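Local coordinates for cell cycle serine/threonine-protein kinase CDC5/MSD2 (Saccharomyces cerevisiae, PDB 6MF4) that phosphorylates serine and threonine residues of proteins such as SCC1/MCD1 and NET1 and acts in mitotic exit, the present chain being its phosphoprotein-recognising polo-box region, at residues A[128-133]-A[139-144]; A[110-113]-A[119-122]; A[100-105]-A[208-213]. All coordinates share one frame; numbering follows the deposited sequence.

Contact 1 (A[128-133]-A[139-144])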
ATOM      1  N   THR A 128      15.719   1.456  -3.974  1.00 17.88           N
ATOM      2  CA  THR A 128      15.168   2.368  -4.968  1.00 13.41           C
ATOM      3  C   THR A 128      14.045   1.686  -5.750  1.00 15.35           C
ATOM      4  O   THR A 128      13.932   0.458  -5.758  1.00 16.31           O
ATOM      5  CB  THR A 128      16.248   2.883  -5.952  1.00 17.18           C
ATOM      6  OG1 THR A 128      16.778   1.790  -6.713  1.00 16.91           O
ATOM      7  CG2 THR A 128      17.381   3.593  -5.193  1.00 18.72           C
ATOM      8  N   THR A 129      13.219   2.499  -6.399  1.00 16.08           N
ATOM      9  CA  THR A 129      12.075   2.006  -7.154  1.00 15.87           C
ATOM     10  C   THR A 129      12.013   2.630  -8.543  1.00 13.47           C
ATOM     11  O   THR A 129      12.311   3.814  -8.710  1.00 15.10           O
ATOM     12  CB  THR A 129      10.752   2.307  -6.419  1.00 17.97           C
ATOM     13  OG1 THR A 129      10.679   1.534  -5.217  1.00 17.54           O
ATOM     14  CG2 THR A 129       9.538   1.984  -7.302  1.00 18.47           C
ATOM     15  N   VAL A 130      11.643   1.822  -9.533  1.00 15.54           N
ATOM     16  CA  VAL A 130      11.147   2.346 -10.798  1.00 15.15           C
ATOM     17  C   VAL A 130       9.661   2.039 -10.856  1.00 13.12           C
ATOM     18  O   VAL A 130       9.248   0.885 -10.713  1.00 14.81           O
ATOM     19  CB  VAL A 130      11.860   1.747 -12.028  1.00 16.69           C
ATOM     20  CG1 VAL A 130      11.131   2.129 -13.319  1.00 17.87           C
ATOM     21  CG2 VAL A 130      13.294   2.221 -12.093  1.00 16.14           C
ATOM     22  N   LEU A 131       8.867   3.090 -11.028  1.00 16.89           N
ATOM     23  CA  LEU A 131       7.434   2.959 -11.210  1.00 16.18           C
ATOM     24  C   LEU A 131       7.109   3.237 -12.675  1.00 15.55           C
ATOM     25  O   LEU A 131       7.157   4.375 -13.126  1.00 15.61           O
ATOM     26  CB  LEU A 131       6.673   3.913 -10.286  1.00 14.28           C
ATOM     27  CG  LEU A 131       5.148   3.776 -10.307  1.00 19.58           C
ATOM     28  CD1 LEU A 131       4.712   2.449  -9.697  1.00 19.67           C
ATOM     29  CD2 LEU A 131       4.491   4.945  -9.588  1.00 21.19           C
ATOM     30  N   ARG A 132       6.803   2.171 -13.404  1.00 15.23           N
ATOM     31  CA  ARG A 132       6.467   2.236 -14.822  1.00 15.68           C
ATOM     32  C   ARG A 132       4.974   2.504 -14.998  1.00 17.05           C
ATOM     33  O   ARG A 132       4.145   1.679 -14.617  1.00 17.71           O
ATOM     34  CB  ARG A 132       6.868   0.919 -15.492  1.00 17.90           C
ATOM     35  CG  ARG A 132       6.551   0.764 -16.971  1.00 24.97           C
ATOM     36  CD  ARG A 132       6.491  -0.722 -17.289  1.00 28.85           C
ATOM     37  NE  ARG A 132       6.425  -1.034 -18.717  1.00 30.13           N
ATOM     38  CZ  ARG A 132       5.299  -1.223 -19.402  1.00 32.52           C
ATOM     39  NH1 ARG A 132       4.111  -1.106 -18.813  1.00 30.59           N
ATOM     40  NH2 ARG A 132       5.364  -1.514 -20.693  1.00 31.99           N
ATOM     41  N   LEU A 133       4.625   3.649 -15.580  1.00 17.21           N
ATOM     42  CA  LEU A 133       3.216   3.978 -15.767  1.00 16.90           C
ATOM     43  C   LEU A 133       2.582   3.055 -16.796  1.00 16.48           C
ATOM     44  O   LEU A 133       3.255   2.509 -17.669  1.00 17.90           O
ATOM     45  CB  LEU A 133       3.034   5.439 -16.186  1.00 19.07           C
ATOM     46  CG  LEU A 133       2.986   6.432 -15.022  1.00 23.45           C
ATOM     47  CD1 LEU A 133       4.371   6.663 -14.466  1.00 26.33           C
ATOM     48  CD2 LEU A 133       2.355   7.747 -15.443  1.00 24.43           C
ATOM     49  N   PHE A 139       8.014   6.863 -16.757  1.00 13.89           N
ATOM     50  CA  PHE A 139       8.304   6.205 -15.488  1.00 14.38           C
ATOM     51  C   PHE A 139       8.921   7.179 -14.496  1.00 16.25           C
ATOM     52  O   PHE A 139       9.475   8.214 -14.876  1.00 16.13           O
ATOM     53  CB  PHE A 139       9.217   4.980 -15.692  1.00 15.84           C
ATOM     54  CG  PHE A 139      10.645   5.310 -16.042  1.00 17.30           C
ATOM     55  CD1 PHE A 139      11.032   5.471 -17.363  1.00 19.17           C
ATOM     56  CD2 PHE A 139      11.610   5.418 -15.052  1.00 18.36           C
ATOM     57  CE1 PHE A 139      12.352   5.750 -17.690  1.00 19.11           C
ATOM     58  CE2 PHE A 139      12.929   5.699 -15.371  1.00 19.60           C
ATOM     59  CZ  PHE A 139      13.298   5.875 -16.694  1.00 17.59           C
ATOM     60  N   TRP A 140       8.775   6.840 -13.218  1.00 15.66           N
ATOM     61  CA  TRP A 140       9.447   7.523 -12.122  1.00 12.14           C
ATOM     62  C   TRP A 140      10.613   6.692 -11.621  1.00 14.13           C
ATOM     63  O   TRP A 140      10.475   5.485 -11.441  1.00 15.16           O
ATOM     64  CB  TRP A 140       8.503   7.763 -10.943  1.00 14.76           C
ATOM     65  CG  TRP A 140       7.359   8.669 -11.194  1.00 17.15           C
ATOM     66  CD1 TRP A 140       6.069   8.309 -11.454  1.00 20.81           C
ATOM     67  CD2 TRP A 140       7.383  10.099 -11.182  1.00 18.21           C
ATOM     68  NE1 TRP A 140       5.288   9.427 -11.608  1.00 18.90           N
ATOM     69  CE2 TRP A 140       6.071  10.540 -11.450  1.00 20.49           C
ATOM     70  CE3 TRP A 140       8.385  11.052 -10.971  1.00 17.33           C
ATOM     71  CZ2 TRP A 140       5.735  11.890 -11.514  1.00 22.77           C
ATOM     72  CZ3 TRP A 140       8.048  12.396 -11.032  1.00 19.51           C
ATOM     73  CH2 TRP A 140       6.734  12.802 -11.300  1.00 22.25           C
ATOM     74  N   TYR A 141      11.752   7.340 -11.391  1.00 13.72           N
ATOM     75  CA  TYR A 141      12.837   6.735 -10.625  1.00 15.09           C
ATOM     76  C   TYR A 141      12.813   7.324  -9.223  1.00 14.02           C
ATOM     77  O   TYR A 141      12.961   8.534  -9.046  1.00 16.60           O
ATOM     78  CB  TYR A 141      14.194   6.972 -11.284  1.00 16.41           C
ATOM     79  CG  TYR A 141      15.344   6.423 -10.466  1.00 16.32           C
ATOM     80  CD1 TYR A 141      15.448   5.065 -10.207  1.00 19.26           C
ATOM     81  CD2 TYR A 141      16.323   7.263  -9.954  1.00 20.59           C
ATOM     82  CE1 TYR A 141      16.496   4.557  -9.458  1.00 18.08           C
ATOM     83  CE2 TYR A 141      17.375   6.766  -9.208  1.00 22.41           C
ATOM     84  CZ  TYR A 141      17.455   5.413  -8.963  1.00 24.89           C
ATOM     85  OH  TYR A 141      18.497   4.909  -8.220  1.00 27.88           O
ATOM     86  N   ILE A 142      12.604   6.462  -8.234  1.00 14.13           N
ATOM     87  CA  ILE A 142      12.424   6.889  -6.853  1.00 15.83           C
ATOM     88  C   ILE A 142      13.602   6.438  -6.001  1.00 16.03           C
ATOM     89  O   ILE A 142      13.917   5.251  -5.936  1.00 16.37           O
ATOM     90  CB  ILE A 142      11.121   6.334  -6.265  1.00 16.55           C
ATOM     91  CG1 ILE A 142       9.933   6.764  -7.127  1.00 16.57           C
ATOM     92  CG2 ILE A 142      10.925   6.831  -4.843  1.00 18.90           C
ATOM     93  CD1 ILE A 142       8.710   5.921  -6.951  1.00 19.69           C
ATOM     94  N   SER A 143      14.246   7.399  -5.347  1.00 19.95           N
ATOM     95  CA  SER A 143      15.433   7.129  -4.547  1.00 21.79           C
ATOM     96  C   SER A 143      15.365   7.865  -3.219  1.00 25.85           C
ATOM     97  O   SER A 143      14.437   8.635  -2.973  1.00 22.02           O
ATOM     98  CB  SER A 143      16.686   7.541  -5.312  1.00 23.60           C
ATOM     99  OG  SER A 143      16.603   8.903  -5.684  1.00 25.74           O
ATOM    100  N   TYR A 144      16.356   7.635  -2.365  1.00 23.57           N
ATOM    101  CA  TYR A 144      16.359   8.239  -1.041  1.00 27.81           C
ATOM    102  C   TYR A 144      16.803   9.695  -1.082  1.00 27.50           C
ATOM    103  O   TYR A 144      17.575  10.107  -1.946  1.00 30.71           O
ATOM    104  CB  TYR A 144      17.257   7.448  -0.090  1.00 31.01           C
ATOM    105  CG  TYR A 144      16.681   6.109   0.321  1.00 27.60           C
ATOM    106  CD1 TYR A 144      15.356   5.989   0.729  1.00 28.81           C
ATOM    107  CD2 TYR A 144      17.462   4.962   0.294  1.00 37.70           C
ATOM    108  CE1 TYR A 144      14.831   4.762   1.102  1.00 39.32           C
ATOM    109  CE2 TYR A 144      16.946   3.734   0.660  1.00 43.10           C
ATOM    110  CZ  TYR A 144      15.634   3.638   1.062  1.00 38.25           C
ATOM    111  OH  TYR A 144      15.136   2.411   1.432  1.00 36.52           O
TER
HETATM  112  O   HOH W   1      19.383   2.131  -8.175  1.00 27.74           O
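Four backbone hydrogen bonds tie Thr129 and Leu131 to Ile142 and Trp140, pairing strands 129-132 and 139-144 as an antiparallel beta hairpin of the first polo box; the strand directions differ by 167°. Ile142 N donates to Thr129 O at 2.7 Å and Trp140 N to Leu131 O at 3.0 Å, each matched by a return bond. CA atoms of the non-hydrogen-bonded residues make CA-H...O contacts with carbonyls of the adjoining pair, such as Val130 CA to Trp140 O at 3.3 Å.

On the face carrying Val130, Phe139 and Tyr141, Val130 divides its methyls: CG1 meets Phe139 CD2 at 3.7 Å, CG2 lies at the edge of the Tyr141 ring, 4.0 Å from CD1. This face packs on helix 165-178 through Val130 and Phe139. On the face carrying Leu131, Trp140 and Ile142, the indole is met by Leu131 CD2 and, from the loop beyond the strand, by Leu133 CD1, 3.8 Å from Trp140 CD1. The indole, hydrogen-bonded through NE1 to Asp197, stands edge-to-face with the zinc ligands His154 and His194.

Between side chains the polar link is indirect. With CG anti to the backbone N (chi1 177°), the Tyr141 ring extends along the hairpin until OH lies 3.5 Å from Thr128 CG2. One water joins Tyr141 OH (2.9 Å) to Thr128 OG1, which also bonds Asn126. A leucine in place of Tyr141 would probably leave that water without its phenolic partner and uncover the Thr128 methyl. Register is thus set by the backbone, with apolar faces and a solvent-mediated link at one end.

Contact 2 (A[110-113]-A[119-122])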
ATOM      1  N   GLY A 110      14.834  -7.817  -7.976  1.00 18.67           N
ATOM      2  CA  GLY A 110      13.806  -6.957  -7.433  1.00 17.73           C
ATOM      3  C   GLY A 110      12.491  -7.617  -7.083  1.00 13.93           C
ATOM      4  O   GLY A 110      12.156  -8.694  -7.574  1.00 17.85           O
ATOM      5  N   PHE A 111      11.769  -6.939  -6.199  1.00 15.35           N
ATOM      6  CA  PHE A 111      10.388  -7.238  -5.856  1.00 15.14           C
ATOM      7  C   PHE A 111       9.524  -6.445  -6.819  1.00 16.88           C
ATOM      8  O   PHE A 111       9.852  -5.300  -7.126  1.00 16.08           O
ATOM      9  CB  PHE A 111      10.122  -6.844  -4.400  1.00 15.03           C
ATOM     10  CG  PHE A 111       8.716  -7.077  -3.938  1.00 16.67           C
ATOM     11  CD1 PHE A 111       7.720  -6.153  -4.201  1.00 17.88           C
ATOM     12  CD2 PHE A 111       8.397  -8.211  -3.207  1.00 19.56           C
ATOM     13  CE1 PHE A 111       6.429  -6.363  -3.757  1.00 18.83           C
ATOM     14  CE2 PHE A 111       7.111  -8.428  -2.763  1.00 18.02           C
ATOM     15  CZ  PHE A 111       6.123  -7.504  -3.042  1.00 18.95           C
ATOM     16  N   SER A 112       8.434  -7.029  -7.305  1.00 14.40           N
ATOM     17  CA  SER A 112       7.607  -6.330  -8.279  1.00 14.07           C
ATOM     18  C   SER A 112       6.125  -6.448  -7.958  1.00 15.06           C
ATOM     19  O   SER A 112       5.679  -7.424  -7.357  1.00 15.25           O
ATOM     20  CB  SER A 112       7.895  -6.862  -9.686  1.00 14.78           C
ATOM     21  OG  SER A 112       7.201  -6.114 -10.665  1.00 15.48           O
ATOM     22  N   TYR A 113       5.376  -5.428  -8.363  1.00 12.98           N
ATOM     23  CA  TYR A 113       3.950  -5.353  -8.095  1.00 11.59           C
ATOM     24  C   TYR A 113       3.235  -4.589  -9.197  1.00 15.43           C
ATOM     25  O   TYR A 113       3.840  -3.766  -9.887  1.00 13.91           O
ATOM     26  CB  TYR A 113       3.695  -4.677  -6.747  1.00 12.68           C
ATOM     27  CG  TYR A 113       4.335  -3.313  -6.621  1.00 14.77           C
ATOM     28  CD1 TYR A 113       5.667  -3.184  -6.259  1.00 14.42           C
ATOM     29  CD2 TYR A 113       3.607  -2.152  -6.872  1.00 14.71           C
ATOM     30  CE1 TYR A 113       6.259  -1.937  -6.143  1.00 16.07           C
ATOM     31  CE2 TYR A 113       4.193  -0.902  -6.752  1.00 14.11           C
ATOM     32  CZ  TYR A 113       5.519  -0.805  -6.391  1.00 14.58           C
ATOM     33  OH  TYR A 113       6.109   0.429  -6.270  1.00 14.63           O
ATOM     34  N   ASP A 119      -0.203   0.474 -13.359  1.00 16.89           N
ATOM     35  CA  ASP A 119       1.202   0.812 -13.178  1.00 18.14           C
ATOM     36  C   ASP A 119       1.939  -0.401 -12.619  1.00 16.03           C
ATOM     37  O   ASP A 119       1.367  -1.186 -11.870  1.00 16.04           O
ATOM     38  CB  ASP A 119       1.389   2.000 -12.226  1.00 16.96           C
ATOM     39  CG  ASP A 119       0.651   3.253 -12.677  1.00 22.31           C
ATOM     40  OD1 ASP A 119       0.498   3.469 -13.898  1.00 18.73           O
ATOM     41  OD2 ASP A 119       0.234   4.030 -11.788  1.00 18.17           O
ATOM     42  N   ILE A 120       3.211  -0.536 -12.978  1.00 15.38           N
ATOM     43  CA  ILE A 120       4.042  -1.629 -12.490  1.00 15.74           C
ATOM     44  C   ILE A 120       5.272  -1.064 -11.797  1.00 16.17           C
ATOM     45  O   ILE A 120       5.977  -0.232 -12.356  1.00 16.09           O
ATOM     46  CB  ILE A 120       4.463  -2.568 -13.636  1.00 19.47           C
ATOM     47  CG1 ILE A 120       3.234  -3.309 -14.168  1.00 19.22           C
ATOM     48  CG2 ILE A 120       5.513  -3.577 -13.163  1.00 18.50           C
ATOM     49  CD1 ILE A 120       3.467  -4.038 -15.467  1.00 24.83           C
ATOM     50  N   GLY A 121       5.518  -1.521 -10.574  1.00 14.28           N
ATOM     51  CA  GLY A 121       6.681  -1.097  -9.825  1.00 13.64           C
ATOM     52  C   GLY A 121       7.686  -2.214  -9.668  1.00 13.50           C
ATOM     53  O   GLY A 121       7.325  -3.389  -9.589  1.00 13.42           O
ATOM     54  N   VAL A 122       8.959  -1.840  -9.643  1.00 11.53           N
ATOM     55  CA  VAL A 122      10.012  -2.747  -9.216  1.00 12.29           C
ATOM     56  C   VAL A 122      10.744  -2.080  -8.069  1.00 14.63           C
ATOM     57  O   VAL A 122      11.249  -0.965  -8.204  1.00 13.97           O
ATOM     58  CB  VAL A 122      10.996  -3.094 -10.342  1.00 12.41           C
ATOM     59  CG1 VAL A 122      12.090  -4.027  -9.823  1.00 14.82           C
ATOM     60  CG2 VAL A 122      10.262  -3.742 -11.509  1.00 17.44           C
TER
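Tyr113 lays its ring over Gly121 in the antiparallel beta hairpin of strands 111-115 and 120-123, part of the sheet of the first polo box. Gly121 CA sits 3.9 Å from the ring centroid and 20° off the ring normal, which meets the criteria for a CH-pi contact over the face. The approach is offset toward the rim, with CZ the ring atom nearest to Gly121 CA, at 3.6 Å. The torsion explains the overlap: chi1 of 55° puts CG between the backbone N and the carbonyl carbon, and this swings the ring across the neighbouring strand. With the ring in this position a beta carbon on Gly121 would collide with Tyr113 CZ. At its far end the phenol OH is hydrogen-bonded to Leu200 N, so the ring is fixed by this bond at its hydroxyl and by Gly121 CA over one face.

Ser112 and Val122 form the adjacent non-hydrogen-bonded pair and point to the other face, where Phe174 of helix 165-178 touches both. Val122 turns CG2 toward Ser112 OG at 4.0 Å, while its CG1 reaches back over Gly110 CA. Ile120 CG2 comes to 3.9 Å from Ser112 OG, so the hydroxyl has an aliphatic neighbour on each flanking residue of that face.

Tyr113 and Gly121 exchange two backbone bonds, Gly121 N donating to Tyr113 O at 2.9 Å. Gly121 O is gripped twice: Tyr113 N at 3.1 Å and the donated hydroxyl of Ser112 OG at 2.9 Å reach it from opposite faces of its carbonyl plane, Ser112 OG tilted 26° from it.

Contact 3 (A[100-105]-A[208-213])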
ATOM      1  N   THR A 100      -2.747  -5.180  -7.128  1.00 15.10           N
ATOM      2  CA  THR A 100      -3.557  -6.211  -7.774  1.00 16.69           C
ATOM      3  C   THR A 100      -2.743  -7.461  -8.076  1.00 18.65           C
ATOM      4  O   THR A 100      -3.299  -8.531  -8.324  1.00 18.63           O
ATOM      5  CB  THR A 100      -4.168  -5.694  -9.084  1.00 15.93           C
ATOM      6  OG1 THR A 100      -3.120  -5.286  -9.971  1.00 19.27           O
ATOM      7  CG2 THR A 100      -5.084  -4.513  -8.808  1.00 17.46           C
ATOM      8  N   LYS A 101      -1.423  -7.313  -8.046  1.00 15.44           N
ATOM      9  CA  LYS A 101      -0.511  -8.384  -8.411  1.00 15.40           C
ATOM     10  C   LYS A 101       0.855  -8.123  -7.788  1.00 15.63           C
ATOM     11  O   LYS A 101       1.300  -6.980  -7.742  1.00 17.15           O
ATOM     12  CB  LYS A 101      -0.397  -8.467  -9.932  1.00 21.71           C
ATOM     13  CG  LYS A 101      -0.749  -9.803 -10.537  1.00 41.47           C
ATOM     14  N   TRP A 102       1.523  -9.169  -7.317  1.00 14.72           N
ATOM     15  CA  TRP A 102       2.873  -9.010  -6.781  1.00 15.40           C
ATOM     16  C   TRP A 102       3.645 -10.315  -6.875  1.00 18.63           C
ATOM     17  O   TRP A 102       3.058 -11.393  -6.952  1.00 17.88           O
ATOM     18  CB  TRP A 102       2.828  -8.509  -5.330  1.00 18.49           C
ATOM     19  CG  TRP A 102       2.214  -9.464  -4.363  1.00 19.52           C
ATOM     20  CD1 TRP A 102       0.883  -9.633  -4.105  1.00 16.28           C
ATOM     21  CD2 TRP A 102       2.909 -10.384  -3.514  1.00 16.88           C
ATOM     22  NE1 TRP A 102       0.709 -10.605  -3.152  1.00 18.37           N
ATOM     23  CE2 TRP A 102       1.936 -11.082  -2.771  1.00 19.75           C
ATOM     24  CE3 TRP A 102       4.260 -10.685  -3.311  1.00 21.14           C
ATOM     25  CZ2 TRP A 102       2.271 -12.062  -1.841  1.00 18.94           C
ATOM     26  CZ3 TRP A 102       4.590 -11.654  -2.386  1.00 22.24           C
ATOM     27  CH2 TRP A 102       3.599 -12.333  -1.663  1.00 24.42           C
ATOM     28  N   VAL A 103       4.967 -10.210  -6.887  1.00 15.63           N
ATOM     29  CA  VAL A 103       5.810 -11.386  -6.991  1.00 15.22           C
ATOM     30  C   VAL A 103       7.141 -11.124  -6.297  1.00 15.50           C
ATOM     31  O   VAL A 103       7.716 -10.039  -6.410  1.00 16.49           O
ATOM     32  CB  VAL A 103       6.020 -11.792  -8.468  1.00 18.58           C
ATOM     33  CG1 VAL A 103       6.821 -10.737  -9.224  1.00 21.15           C
ATOM     34  CG2 VAL A 103       6.686 -13.157  -8.562  1.00 22.22           C
ATOM     35  N   ASP A 104       7.606 -12.132  -5.563  1.00 14.75           N
ATOM     36  CA  ASP A 104       8.762 -12.003  -4.685  1.00 15.65           C
ATOM     37  C   ASP A 104       9.791 -13.082  -5.017  1.00 21.11           C
ATOM     38  O   ASP A 104       9.933 -14.073  -4.301  1.00 21.29           O
ATOM     39  CB  ASP A 104       8.315 -12.097  -3.221  1.00 18.55           C
ATOM     40  CG  ASP A 104       9.398 -11.691  -2.244  1.00 22.77           C
ATOM     41  OD1 ASP A 104      10.400 -11.074  -2.664  1.00 20.91           O
ATOM     42  OD2 ASP A 104       9.235 -11.982  -1.041  1.00 22.20           O
ATOM     43  N   TYR A 105      10.482 -12.881  -6.134  1.00 15.11           N
ATOM     44  CA  TYR A 105      11.559 -13.757  -6.563  1.00 18.91           C
ATOM     45  C   TYR A 105      12.875 -13.332  -5.926  1.00 18.86           C
ATOM     46  O   TYR A 105      13.041 -12.172  -5.538  1.00 19.93           O
ATOM     47  CB  TYR A 105      11.701 -13.735  -8.082  1.00 17.71           C
ATOM     48  CG  TYR A 105      10.551 -14.333  -8.868  1.00 16.14           C
ATOM     49  CD1 TYR A 105       9.927 -15.510  -8.465  1.00 19.13           C
ATOM     50  CD2 TYR A 105      10.112 -13.731 -10.038  1.00 15.50           C
ATOM     51  CE1 TYR A 105       8.888 -16.058  -9.207  1.00 19.03           C
ATOM     52  CE2 TYR A 105       9.076 -14.268 -10.781  1.00 18.01           C
ATOM     53  CZ  TYR A 105       8.469 -15.430 -10.364  1.00 16.56           C
ATOM     54  OH  TYR A 105       7.441 -15.958 -11.116  1.00 18.70           O
ATOM     55  N   PRO A 208       0.064 -15.232   8.281  1.00 23.16           N
ATOM     56  CA  PRO A 208      -1.367 -14.997   8.039  1.00 26.89           C
ATOM     57  C   PRO A 208      -1.680 -13.985   6.931  1.00 25.84           C
ATOM     58  O   PRO A 208      -2.761 -14.060   6.343  1.00 26.88           O
ATOM     59  CB  PRO A 208      -1.868 -14.475   9.390  1.00 28.95           C
ATOM     60  CG  PRO A 208      -0.674 -13.895  10.041  1.00 26.32           C
ATOM     61  CD  PRO A 208       0.476 -14.749   9.609  1.00 27.43           C
ATOM     62  N   PHE A 209      -0.772 -13.054   6.652  1.00 24.38           N
ATOM     63  CA  PHE A 209      -1.040 -12.050   5.627  1.00 27.17           C
ATOM     64  C   PHE A 209       0.226 -11.356   5.142  1.00 20.56           C
ATOM     65  O   PHE A 209       1.272 -11.400   5.797  1.00 23.13           O
ATOM     66  CB  PHE A 209      -2.031 -10.996   6.152  1.00 20.40           C
ATOM     67  CG  PHE A 209      -1.521 -10.205   7.327  1.00 21.03           C
ATOM     68  CD1 PHE A 209      -1.697 -10.666   8.622  1.00 20.95           C
ATOM     69  CD2 PHE A 209      -0.875  -8.993   7.139  1.00 22.66           C
ATOM     70  CE1 PHE A 209      -1.229  -9.944   9.701  1.00 19.52           C
ATOM     71  CE2 PHE A 209      -0.407  -8.260   8.216  1.00 21.66           C
ATOM     72  CZ  PHE A 209      -0.584  -8.736   9.500  1.00 25.19           C
ATOM     73  N   VAL A 210       0.123 -10.738   3.971  1.00 22.23           N
ATOM     74  CA  VAL A 210       1.148  -9.817   3.507  1.00 19.93           C
ATOM     75  C   VAL A 210       0.589  -8.399   3.608  1.00 18.14           C
ATOM     76  O   VAL A 210      -0.582  -8.149   3.311  1.00 19.22           O
ATOM     77  CB  VAL A 210       1.614 -10.136   2.065  1.00 21.36           C
ATOM     78  CG1 VAL A 210       0.443 -10.162   1.104  1.00 25.13           C
ATOM     79  CG2 VAL A 210       2.663  -9.139   1.611  1.00 18.56           C
ATOM     80  N   MET A 211       1.450  -7.483   4.039  1.00 17.17           N
ATOM     81  CA  MET A 211       1.071  -6.112   4.345  1.00 15.99           C
ATOM     82  C   MET A 211       1.798  -5.149   3.416  1.00 16.86           C
ATOM     83  O   MET A 211       3.022  -5.185   3.323  1.00 18.52           O
ATOM     84  CB  MET A 211       1.400  -5.811   5.809  1.00 17.49           C
ATOM     85  CG  MET A 211       1.212  -4.374   6.264  1.00 22.37           C
ATOM     86  SD  MET A 211       1.602  -4.235   8.028  1.00 23.03           S
ATOM     87  CE  MET A 211       1.286  -2.502   8.312  1.00 28.36           C
ATOM     88  N   PHE A 212       1.032  -4.307   2.728  1.00 14.85           N
ATOM     89  CA  PHE A 212       1.581  -3.308   1.816  1.00 17.13           C
ATOM     90  C   PHE A 212       1.338  -1.909   2.363  1.00 17.37           C
ATOM     91  O   PHE A 212       0.220  -1.568   2.753  1.00 18.00           O
ATOM     92  CB  PHE A 212       0.959  -3.428   0.421  1.00 15.25           C
ATOM     93  CG  PHE A 212       1.141  -4.776  -0.219  1.00 14.04           C
ATOM     94  CD1 PHE A 212       2.380  -5.174  -0.690  1.00 18.68           C
ATOM     95  CD2 PHE A 212       0.068  -5.640  -0.365  1.00 22.02           C
ATOM     96  CE1 PHE A 212       2.547  -6.411  -1.284  1.00 17.62           C
ATOM     97  CE2 PHE A 212       0.230  -6.876  -0.965  1.00 22.84           C
ATOM     98  CZ  PHE A 212       1.470  -7.260  -1.428  1.00 21.58           C
ATOM     99  N   GLU A 213       2.394  -1.104   2.382  1.00 14.17           N
ATOM    100  CA  GLU A 213       2.319   0.285   2.820  1.00 14.54           C
ATOM    101  C   GLU A 213       2.557   1.193   1.615  1.00 17.19           C
ATOM    102  O   GLU A 213       3.680   1.314   1.132  1.00 16.04           O
ATOM    103  CB  GLU A 213       3.340   0.545   3.934  1.00 17.57           C
ATOM    104  CG  GLU A 213       3.159  -0.391   5.120  1.00 19.39           C
ATOM    105  CD  GLU A 213       4.232  -0.245   6.184  1.00 19.99           C
ATOM    106  OE1 GLU A 213       4.390   0.862   6.742  1.00 22.17           O
ATOM    107  OE2 GLU A 213       4.909  -1.253   6.471  1.00 20.54           O
TER
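Trp102 presents one face of its indole to the edge of Phe212, and this edge-to-face (T-shaped) pair is the main element of this contact, which joins the first polo box to the second. The centroids of the Trp102 five-membered ring and the Phe212 ring are 5.0 Å apart and the planes stand at 69°. From the phenyl side, Phe212 CZ lies above the pyrrole part of the indole, offset toward its rim, 3.6 Å from Trp102 CD1 and 3.7 Å from Trp102 CG. Trp102 CG lies between its backbone N and carbonyl carbon (chi1 65°), which carries the indole off strand 100-103 toward strand 209-213. Phe212 answers with CG beside its own backbone N, opposite the carbonyl carbon (chi1 -58°), which directs CZ toward the indole of Trp102.

Val210 makes the second, smaller point of contact. Its CG1 methyl meets the benzene part of the indole at Trp102 CZ2, 4.0 Å away, and the two side chains lie alongside one another, pointing opposite ways. Val210 and Phe212 thus address different rings of the indole.

No hydrogen bond joins the segments, and the closest CA pair, Trp102 and Phe212, is 10.4 Å apart; the contact is made entirely by side chains. In polo-box domains of this family phosphopeptides bind in the cleft between the two boxes, and the partly exposed Trp102 probably lines it.

The strands belong to different sheets. Strand 99-103 is an edge strand of the first sheet, next to strand 111-115, whose Phe111 also touches Phe212. Strand 209-214 lies inside the second sheet between strands 200-205 and 219-223, with Arg205 of the former against both Trp102 and Val210. Helix 269-283 packs on Phe209 and Met211 of that strand.

Overall arrangement
From the N terminus, after strand 49-50 and helix 56-82, the chain reaches residues 100-105, whose partner in contact 3 arrives only after about a hundred residues. Inside that long loop contact 2 closes a short hairpin, 110-113 with 119-122, and contact 1 then closes the next, 128-133 with 139-144; these two lie in series and neither crosses the other. They are joined laterally, because strands 120-123 and 129-132 are neighbours, with Arg132 N 2.7 Å from Ile120 O. Strand 99-103 continues the same sheet beside 111-115. Contacts 1 and 2 thus join four of the strands of the first polo-box sheet, whereas contact 3 ties its edge to the second.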